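Local coordinates for protein glutathione S-transferase (Rhodospirillum rubrum F11, PDB 4O7H) that probably catalyses the conjugation of glutathione to electrophilic substrates, as a two-subunit enzyme of the glutathione S-transferase family, at residues Glu69-Glu72 with Glu73-Glu77; Gly82-Ala85 with Ala86-Ala89; Asp157-Thr160 with Tyr161-Thr165. All coordinates share one frame; numbering follows the deposited sequence. Where two conformers were deposited one is given.

Interaction 1: residues Glu69-Glu72 with Glu73-Glu77; sequences EYLE and EVYPE
Val74 and Tyr70, one helical turn apart, make an apolar contact at the end of helix 64-74. Tyr70 CG stands anti to the backbone N (chi1 167°), which places the ring by Val74. The CG2 methyl of Val74 lies over one face, 3.9 Å from the Tyr70 centroid and 26° off the normal, a CH-pi contact. Next along, Leu71 CD2 reaches Tyr75 CD2 at 3.9 Å. Both tyrosine hydroxyls bond to Glu55.

The backbone bonds are those of a helix running out. Tyr70 O takes Val74 N at 2.9 Å, and Leu71 O takes Tyr75 N; Tyr75 is the first residue to leave helical angles. This is the last turn of the helix that closes the thioredoxin-like N-terminal domain. Beyond it Glu72 O is met by a CA-H...O contact from Pro76 CA at 3.3 Å.

Among the acids, a water donates to Glu69 OE1 at 2.7 Å and to Glu73 OE2 at 3.1 Å, though it has more acceptors in reach than protons. Arg92 forms a salt bridge with Glu69, while Arg88 and Arg92 of the second subunit both pair with Glu73, which probably offsets the like charges. Glu72, bent at chi2, pairs with Lys23 and accepts from Leu80 N.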
loop_
_atom_site.group_PDB
_atom_site.type_symbol
_atom_site.label_atom_id
_atom_site.label_comp_id
_atom_site.label_asym_id
_atom_site.label_seq_id
_atom_site.Cartn_x
_atom_site.Cartn_y
_atom_site.Cartn_z
ATOM N N GLU A 69 -0.225 11.035 -5.080
ATOM C CA GLU A 69 0.865 11.917 -4.670
ATOM C C GLU A 69 1.275 12.806 -5.845
ATOM O O GLU A 69 1.540 13.996 -5.653
ATOM C CB GLU A 69 2.048 11.114 -4.183
ATOM C CG GLU A 69 1.778 10.301 -2.936
ATOM C CD GLU A 69 1.620 11.161 -1.700
ATOM O OE1 GLU A 69 2.135 12.291 -1.658
ATOM O OE2 GLU A 69 0.957 10.662 -0.788
ATOM N N TYR A 70 1.265 12.256 -7.061
ATOM C CA TYR A 70 1.550 13.017 -8.272
ATOM C C TYR A 70 0.517 14.123 -8.411
ATOM O O TYR A 70 0.876 15.288 -8.709
ATOM C CB TYR A 70 1.480 12.094 -9.481
ATOM C CG TYR A 70 1.462 12.819 -10.803
ATOM C CD1 TYR A 70 2.645 13.222 -11.419
ATOM C CD2 TYR A 70 0.257 13.087 -11.437
ATOM C CE1 TYR A 70 2.625 13.890 -12.669
ATOM C CE2 TYR A 70 0.246 13.763 -12.675
ATOM C CZ TYR A 70 1.405 14.166 -13.256
ATOM O OH TYR A 70 1.381 14.858 -14.492
ATOM N N LEU A 71 -0.757 13.821 -8.228
ATOM C CA LEU A 71 -1.797 14.878 -8.372
ATOM C C LEU A 71 -1.571 16.028 -7.390
ATOM O O LEU A 71 -1.769 17.204 -7.750
ATOM C CB LEU A 71 -3.216 14.343 -8.267
ATOM C CG LEU A 71 -3.667 13.364 -9.334
ATOM C CD1 LEU A 71 -5.041 12.838 -8.964
ATOM C CD2 LEU A 71 -3.619 14.000 -10.745
ATOM N N GLU A 72 -1.142 15.713 -6.169
ATOM C CA GLU A 72 -0.951 16.757 -5.173
ATOM C C GLU A 72 0.290 17.589 -5.524
ATOM O O GLU A 72 0.351 18.793 -5.217
ATOM C CB GLU A 72 -0.870 16.138 -3.766
ATOM C CG GLU A 72 -0.845 17.141 -2.619
ATOM C CD GLU A 72 -2.205 17.654 -2.188
ATOM O OE1 GLU A 72 -3.248 17.347 -2.819
ATOM O OE2 GLU A 72 -2.199 18.391 -1.135
ATOM N N GLU A 73 1.265 16.989 -6.175
ATOM C CA GLU A 73 2.505 17.687 -6.572
ATOM C C GLU A 73 2.252 18.605 -7.753
ATOM O O GLU A 73 2.769 19.750 -7.798
ATOM C CB GLU A 73 3.611 16.682 -6.917
ATOM C CG GLU A 73 4.189 15.995 -5.691
ATOM C CD GLU A 73 5.103 14.829 -6.010
ATOM O OE1 GLU A 73 5.539 14.684 -7.168
ATOM O OE2 GLU A 73 5.406 14.103 -5.039
ATOM N N VAL A 74 1.513 18.123 -8.731
ATOM C CA VAL A 74 1.361 18.881 -10.006
ATOM C C VAL A 74 0.152 19.814 -9.998
ATOM O O VAL A 74 0.131 20.832 -10.708
ATOM C CB VAL A 74 1.316 17.867 -11.157
ATOM C CG1 VAL A 74 1.082 18.548 -12.491
ATOM C CG2 VAL A 74 2.634 17.099 -11.191
ATOM N N TYR A 75 -0.865 19.481 -9.224
ATOM C CA TYR A 75 -2.128 20.202 -9.157
ATOM C C TYR A 75 -2.463 20.442 -7.675
ATOM O O TYR A 75 -3.387 19.841 -7.129
ATOM C CB TYR A 75 -3.250 19.436 -9.826
ATOM C CG TYR A 75 -2.950 18.960 -11.219
ATOM C CD1 TYR A 75 -3.001 19.830 -12.322
ATOM C CD2 TYR A 75 -2.597 17.655 -11.448
ATOM C CE1 TYR A 75 -2.691 19.385 -13.607
ATOM C CE2 TYR A 75 -2.278 17.207 -12.729
ATOM C CZ TYR A 75 -2.345 18.066 -13.807
ATOM O OH TYR A 75 -2.045 17.574 -15.078
ATOM N N PRO A 76 -1.674 21.322 -7.028
ATOM C CA PRO A 76 -1.690 21.420 -5.570
ATOM C C PRO A 76 -2.973 21.900 -4.950
ATOM O O PRO A 76 -3.287 21.501 -3.812
ATOM C CB PRO A 76 -0.506 22.361 -5.234
ATOM C CG PRO A 76 -0.019 22.917 -6.531
ATOM C CD PRO A 76 -0.532 22.047 -7.634
ATOM N N GLU A 77 -3.752 22.698 -5.667
ATOM C CA GLU A 77 -5.000 23.205 -5.107
ATOM C C GLU A 77 -6.177 22.689 -5.885
ATOM O O GLU A 77 -6.100 22.668 -7.127
ATOM C CB GLU A 77 -5.016 24.757 -5.115
HETATM O O HOH W 1 3.181 14.421 -2.858
#

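Interaction 2: residues Gly82-Ala85 with Ala86-Ala89; sequences GGPA and AMRA
Arg88 folds back from the first turn of helix 85-119 onto the carbonyl of Gly82, a local contact at the start of the long helix that follows the linker from helix 64-74. The side-chain part of it is one straight bond: Arg88 NH1 to Gly82 O, 3.0 Å, with an N-H...O angle of 163°. The oxygen lies in the guanidinium plane, at its edge, and the donor comes almost head-on to the carbonyl. A bend at chi3 (72°) turns the guanidinium back towards the loop, and on the way Arg88 CD passes 3.4 Å from Gly83 O.

Pro84 occupies the N-cap position. Its carbonyl takes Arg88 N at 3.0 Å in a nearly straight bond, with a weak bond from Met87 N beside it, and Ala89 N then bonds to Ala85 O at 2.9 Å. Pro84 CD also touches Met87 CB at 3.9 Å. With its chain extended, Met87 in one of its two conformers carries SD to 4.1 Å from Gly82 CA. Gly82 itself has a positive phi (92°) with an extended psi, backbone angles at which a CB would be jammed against the carbonyl oxygen of the residue before.

The same turn also faces the second subunit, where Ala85 packs on Val74 of that subunit. A leucine in place of Arg88 would probably leave Gly82 O without this donor and Glu73 of the second subunit without one of its two arginines.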
loop_
_atom_site.group_PDB
_atom_site.type_symbol
_atom_site.label_atom_id
_atom_site.label_comp_id
_atom_site.label_asym_id
_atom_site.label_seq_id
_atom_site.Cartn_x
_atom_site.Cartn_y
_atom_site.Cartn_z
ATOM N N GLY A 82 -3.417 18.303 2.815
ATOM C CA GLY A 82 -3.271 19.268 3.901
ATOM C C GLY A 82 -1.864 19.805 3.992
ATOM O O GLY A 82 -0.988 19.487 3.188
ATOM N N GLY A 83 -1.649 20.664 4.983
ATOM C CA GLY A 83 -0.496 21.558 4.930
ATOM C C GLY A 83 0.615 21.117 5.856
ATOM O O GLY A 83 1.695 20.763 5.400
ATOM N N PRO A 84 0.357 21.128 7.172
ATOM C CA PRO A 84 1.470 20.769 8.039
ATOM C C PRO A 84 1.875 19.292 7.901
ATOM O O PRO A 84 1.021 18.442 7.665
ATOM C CB PRO A 84 0.940 21.063 9.463
ATOM C CG PRO A 84 -0.441 21.589 9.310
ATOM C CD PRO A 84 -0.907 21.349 7.887
ATOM N N ALA A 85 3.155 18.995 8.034
ATOM C CA ALA A 85 3.641 17.607 7.935
ATOM C C ALA A 85 2.864 16.633 8.799
ATOM O O ALA A 85 2.616 15.486 8.413
ATOM C CB ALA A 85 5.119 17.531 8.265
ATOM N N ALA A 86 2.524 17.043 10.013
ATOM C CA ALA A 86 1.780 16.195 10.934
ATOM C C ALA A 86 0.397 15.832 10.431
ATOM O O ALA A 86 -0.058 14.710 10.633
ATOM C CB ALA A 86 1.660 16.860 12.314
ATOM N N MET A 87 -0.275 16.777 9.787
ATOM C CA MET A 87 -1.597 16.521 9.264
ATOM C C MET A 87 -1.470 15.572 8.091
ATOM O O MET A 87 -2.206 14.592 8.001
ATOM C CB MET A 87 -2.271 17.785 8.791
ATOM C CG MET A 87 -3.540 17.475 8.017
ATOM S SD MET A 87 -4.550 18.931 7.825
ATOM C CE MET A 87 -5.946 18.121 7.060
ATOM N N ARG A 88 -0.524 15.869 7.206
ATOM C CA ARG A 88 -0.301 14.986 6.015
ATOM C C ARG A 88 0.006 13.559 6.452
ATOM O O ARG A 88 -0.469 12.587 5.842
ATOM C CB ARG A 88 0.812 15.541 5.139
ATOM C CG ARG A 88 0.421 16.849 4.516
ATOM C CD ARG A 88 1.604 17.657 4.133
ATOM N NE ARG A 88 2.285 17.107 3.001
ATOM C CZ ARG A 88 2.021 17.404 1.738
ATOM N NH1 ARG A 88 1.034 18.233 1.441
ATOM N NH2 ARG A 88 2.756 16.864 0.774
ATOM N N ALA A 89 0.790 13.400 7.521
ATOM C CA ALA A 89 1.077 12.075 8.044
ATOM C C ALA A 89 -0.188 11.349 8.540
ATOM O O ALA A 89 -0.270 10.132 8.418
ATOM C CB ALA A 89 2.100 12.174 9.167
#

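Interaction 3: residues Asp157-Thr160 with Tyr161-Thr165; sequences DMLT and YADIT
Thr160 holds OG1 between its own backbone N and carbonyl carbon (chi1 63°), and Asp163 has CG anti to its carbonyl carbon (chi1 -56°), which brings the carboxylate back over the start of helix 161-175. Thr160 OG1 accepts from Ala162 N at 3.1 Å. Asp163 OD2 accepts from Thr160 N at 3.0 Å and 160°, on the anti side of the oxygen and slightly out of the carboxylate plane.

Together the two residues form a capping box, with Thr160 as N-cap. A water joins its parts: it accepts from Thr160 OG1 and donates to Asp163 OD2, at 2.6 Å, and to Met158 O. OD2 is thus gripped by one N-H and one water, while OD1 is held by Leu154 N and Trp190 NE1; these four donors fix the rotation of the carboxylate. The helix proper opens with Ile164 N bonded to Thr160 O at 3.2 Å, in the carbonyl plane. One turn on, Thr165 OG1 and Thr165 N reach Tyr161 O from opposite faces of its plane.

Apolar contact is slighter, Leu159 CD2 meeting Ile164 CG1 at 4.1 Å with the two side chains crossing at about a right angle. In the all-helical C-terminal domain, this helix start is buried: Thr160 and Thr165 touch helix 85-119, Ile164 packs on helix 11-22, and Tyr161 reaches Ala19 of that helix and Cys68 and Leu71 of helix 64-74.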
loop_
_atom_site.group_PDB
_atom_site.type_symbol
_atom_site.label_atom_id
_atom_site.label_comp_id
_atom_site.label_asym_id
_atom_site.label_seq_id
_atom_site.Cartn_x
_atom_site.Cartn_y
_atom_site.Cartn_z
ATOM N N ASP A 157 -9.637 18.814 9.758
ATOM C CA ASP A 157 -10.513 19.933 9.457
ATOM C C ASP A 157 -10.978 20.044 8.005
ATOM O O ASP A 157 -11.922 20.771 7.699
ATOM C CB ASP A 157 -9.802 21.244 9.847
ATOM N N MET A 158 -10.373 19.273 7.111
ATOM C CA MET A 158 -10.701 19.389 5.695
ATOM C C MET A 158 -10.842 17.985 5.121
ATOM O O MET A 158 -10.266 17.075 5.662
ATOM C CB MET A 158 -9.603 20.121 4.943
ATOM C CG MET A 158 -8.214 19.622 5.179
ATOM S SD MET A 158 -6.945 20.560 4.282
ATOM C CE MET A 158 -7.000 19.700 2.723
ATOM N N LEU A 159 -11.633 17.865 4.069
ATOM C CA LEU A 159 -11.754 16.616 3.359
ATOM C C LEU A 159 -10.385 16.291 2.720
ATOM O O LEU A 159 -9.719 17.164 2.140
ATOM C CB LEU A 159 -12.862 16.693 2.317
ATOM C CG LEU A 159 -13.062 15.375 1.570
ATOM C CD1 LEU A 159 -14.530 14.986 1.421
ATOM C CD2 LEU A 159 -12.336 15.419 0.267
ATOM N N THR A 160 -9.978 15.004 2.810
ATOM C CA THR A 160 -8.666 14.580 2.306
ATOM C C THR A 160 -8.787 13.225 1.643
ATOM O O THR A 160 -9.873 12.622 1.582
ATOM C CB THR A 160 -7.631 14.439 3.420
ATOM O OG1 THR A 160 -8.036 13.404 4.331
ATOM C CG2 THR A 160 -7.471 15.760 4.129
ATOM N N TYR A 161 -7.643 12.749 1.173
ATOM C CA TYR A 161 -7.557 11.408 0.604
ATOM C C TYR A 161 -8.052 10.381 1.644
ATOM O O TYR A 161 -8.460 9.284 1.301
ATOM C CB TYR A 161 -6.130 11.075 0.210
ATOM C CG TYR A 161 -5.705 11.701 -1.084
ATOM C CD1 TYR A 161 -6.427 11.467 -2.237
ATOM C CD2 TYR A 161 -4.588 12.475 -1.178
ATOM C CE1 TYR A 161 -6.024 12.003 -3.421
ATOM C CE2 TYR A 161 -4.183 12.998 -2.377
ATOM C CZ TYR A 161 -4.937 12.796 -3.482
ATOM O OH TYR A 161 -4.521 13.341 -4.665
ATOM N N ALA A 162 -8.003 10.679 2.933
ATOM C CA ALA A 162 -8.537 9.714 3.893
ATOM C C ALA A 162 -9.993 9.453 3.710
ATOM O O ALA A 162 -10.462 8.276 3.698
ATOM C CB ALA A 162 -8.271 10.198 5.316
ATOM N N ASP A 163 -10.779 10.522 3.624
ATOM C CA ASP A 163 -12.219 10.376 3.396
ATOM C C ASP A 163 -12.498 9.713 2.046
ATOM O O ASP A 163 -13.352 8.819 1.927
ATOM C CB ASP A 163 -12.890 11.747 3.381
ATOM C CG ASP A 163 -12.635 12.534 4.633
ATOM O OD1 ASP A 163 -13.417 12.365 5.609
ATOM O OD2 ASP A 163 -11.641 13.324 4.631
ATOM N N ILE A 164 -11.718 10.106 1.033
ATOM C CA ILE A 164 -11.964 9.567 -0.306
ATOM C C ILE A 164 -11.710 8.054 -0.324
ATOM O O ILE A 164 -12.517 7.267 -0.821
ATOM C CB ILE A 164 -11.118 10.259 -1.330
ATOM C CG1 ILE A 164 -11.548 11.742 -1.463
ATOM C CG2 ILE A 164 -11.305 9.618 -2.689
ATOM C CD1 ILE A 164 -10.563 12.531 -2.265
ATOM N N THR A 165 -10.593 7.643 0.259
ATOM C CA THR A 165 -10.200 6.233 0.280
ATOM C C THR A 165 -11.258 5.392 1.037
ATOM O O THR A 165 -11.762 4.404 0.514
ATOM C CB THR A 165 -8.797 6.065 0.902
ATOM O OG1 THR A 165 -7.849 6.899 0.188
ATOM C CG2 THR A 165 -8.366 4.593 0.833
HETATM O O HOH W 2 -9.873 14.321 6.238
#

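Helix 64-74 ends in interaction 1, and the next helix, 85-119, begins in interaction 2; their centres lie about 14 Å apart, and Glu72 OE2 approaches Arg88 NH1 to 4.1 Å. The two also meet across the dimer, interaction 1 of one subunit facing interaction 2 of the other. Interaction 3, centred about 12 Å from interaction 2, begins helix 161-175 and has no part in that interface. Gly82 N of interaction 2 lies 3.8 Å from Met158 CE, and Tyr161 OH lies 4.0 Å from Leu71 CB of interaction 1. Thus interaction 3 touches both the N-terminal domain and the linker that leads to the first helix after it.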